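Histidine kinase (Paraburkholderia phymatum, PDB 6NB0) probably transfers phosphate from ATP to a histidine side chain of a protein, the first step of a phosphorelay. Local coordinates at residues R48-E52 against E174-A178. Sequence-based numbering, arbitrary orientation.
Sequences RRSAE and ERLAA
E174 puts its carboxylate among three side chains of 48-52. Its CG is anti to the backbone N (chi1 -168°) and the chain bends at chi2, which carries the acid across to the other helix. There E174 OE2 takes a weak, bent hydrogen bond from R49 NH1 at 2.8 Å, part of a salt bridge. The same E174 OE2 sits over a face of the R48 guanidinium, 3.2 Å from R48 NH2. No N-H of R48 points at it, and charge alone acts here. R48 NH1 instead pairs with E44 of the second subunit. E174 OE2 also lies 2.7 Å from E52 OE2, so one of the two acids probably holds a proton. R49 NH1 also bonds E52 OE1 within its own helix, a straighter bond of 2.8 Å, in the guanidinium plane and on the syn side of the carboxylate. R175 adds a long salt bridge, R175 NH2 being 4.0 Å from E52 OE2. This network joins the long helix 44-68, which carries part of the phospho-acceptor region, to helix 173-189 of what is probably the ATP-binding domain, as in other histidine kinases. The short segments cross almost at right angles, -89°. A177 CB comes to 3.5 Å from R49 NH2. A178 CA and A177 C lie over one face of the R49 guanidinium, and A178 CB touches E52 OE1. E52 and A178 both also touch L253 of helix 252-260.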
loop_
_atom_site.group_PDB
_atom_site.type_symbol
_atom_site.label_atom_id
_atom_site.label_comp_id
_atom_site.label_asym_id
_atom_site.label_seq_id
_atom_site.Cartn_x
_atom_site.Cartn_y
_atom_site.Cartn_z
ATOM N N ARG A 48 -1.481 -8.803 -3.573
ATOM C CA ARG A 48 -1.860 -7.504 -4.127
ATOM C C ARG A 48 -2.988 -6.861 -3.305
ATOM O O ARG A 48 -2.919 -5.671 -2.952
ATOM C CB ARG A 48 -2.248 -7.705 -5.596
ATOM C CG ARG A 48 -2.548 -6.463 -6.434
ATOM C CD ARG A 48 -4.037 -6.302 -6.589
ATOM N NE ARG A 48 -4.364 -5.200 -7.484
ATOM C CZ ARG A 48 -4.817 -5.350 -8.717
ATOM N NH1 ARG A 48 -5.013 -6.568 -9.206
ATOM N NH2 ARG A 48 -5.080 -4.280 -9.456
ATOM N N ARG A 49 -4.050 -7.631 -3.022
ATOM C CA ARG A 49 -5.161 -7.150 -2.195
ATOM C C ARG A 49 -4.690 -6.755 -0.802
ATOM O O ARG A 49 -5.150 -5.747 -0.240
ATOM C CB ARG A 49 -6.237 -8.236 -2.073
ATOM C CG ARG A 49 -6.981 -8.537 -3.384
ATOM C CD ARG A 49 -8.056 -7.462 -3.679
ATOM N NE ARG A 49 -8.726 -7.805 -4.934
ATOM C CZ ARG A 49 -8.480 -7.260 -6.116
ATOM N NH1 ARG A 49 -7.593 -6.258 -6.262
ATOM N NH2 ARG A 49 -9.146 -7.729 -7.173
ATOM N N SER A 50 -3.814 -7.565 -0.205
ATOM C CA SER A 50 -3.248 -7.204 1.092
ATOM C C SER A 50 -2.516 -5.859 1.039
ATOM O O SER A 50 -2.645 -5.045 1.960
ATOM C CB SER A 50 -2.295 -8.302 1.575
ATOM O OG SER A 50 -2.959 -9.564 1.568
ATOM N N ALA A 51 -1.712 -5.627 -0.001
ATOM C CA ALA A 51 -0.954 -4.379 -0.083
ATOM C C ALA A 51 -1.868 -3.179 -0.328
ATOM O O ALA A 51 -1.651 -2.098 0.251
ATOM C CB ALA A 51 0.119 -4.488 -1.178
ATOM N N GLU A 52 -2.894 -3.351 -1.176
ATOM C CA GLU A 52 -3.909 -2.312 -1.380
ATOM C C GLU A 52 -4.601 -1.953 -0.072
ATOM O O GLU A 52 -4.809 -0.771 0.236
ATOM C CB GLU A 52 -4.972 -2.793 -2.380
ATOM C CG GLU A 52 -4.475 -3.052 -3.800
ATOM C CD GLU A 52 -5.606 -3.504 -4.733
ATOM O OE1 GLU A 52 -6.190 -4.582 -4.502
ATOM O OE2 GLU A 52 -5.926 -2.758 -5.684
ATOM N N GLU A 174 -11.759 -2.580 -10.748
ATOM C CA GLU A 174 -10.658 -3.062 -9.912
ATOM C C GLU A 174 -10.791 -2.556 -8.475
ATOM O O GLU A 174 -10.554 -3.311 -7.529
ATOM C CB GLU A 174 -9.318 -2.660 -10.522
ATOM C CG GLU A 174 -8.097 -3.356 -9.889
ATOM C CD GLU A 174 -7.789 -2.912 -8.449
ATOM O OE1 GLU A 174 -7.761 -1.696 -8.169
ATOM O OE2 GLU A 174 -7.584 -3.790 -7.588
ATOM N N ARG A 175 -11.145 -1.278 -8.282
ATOM C CA ARG A 175 -11.312 -0.776 -6.909
ATOM C C ARG A 175 -12.511 -1.415 -6.213
ATOM O O ARG A 175 -12.452 -1.716 -5.019
ATOM C CB ARG A 175 -11.474 0.750 -6.915
ATOM C CG ARG A 175 -10.253 1.507 -7.404
ATOM C CD ARG A 175 -9.018 1.270 -6.565
ATOM N NE ARG A 175 -8.009 2.286 -6.864
ATOM C CZ ARG A 175 -6.731 2.237 -6.488
ATOM N NH1 ARG A 175 -5.916 3.236 -6.819
ATOM N NH2 ARG A 175 -6.256 1.196 -5.805
ATOM N N LEU A 176 -13.624 -1.584 -6.930
ATOM C CA LEU A 176 -14.755 -2.294 -6.339
ATOM C C LEU A 176 -14.382 -3.719 -5.996
ATOM O O LEU A 176 -14.845 -4.265 -4.980
ATOM C CB LEU A 176 -15.948 -2.266 -7.299
ATOM C CG LEU A 176 -16.491 -0.844 -7.500
ATOM C CD1 LEU A 176 -17.311 -0.734 -8.812
ATOM C CD2 LEU A 176 -17.338 -0.405 -6.290
ATOM N N ALA A 177 -13.572 -4.356 -6.847
ATOM C CA ALA A 177 -13.138 -5.713 -6.545
ATOM C C ALA A 177 -12.324 -5.738 -5.269
ATOM O O ALA A 177 -12.495 -6.628 -4.447
ATOM C CB ALA A 177 -12.306 -6.295 -7.691
ATOM N N ALA A 178 -11.412 -4.779 -5.100
ATOM C CA ALA A 178 -10.637 -4.723 -3.862
ATOM C C ALA A 178 -11.553 -4.503 -2.655
ATOM O O ALA A 178 -11.376 -5.126 -1.597
ATOM C CB ALA A 178 -9.591 -3.605 -3.985
#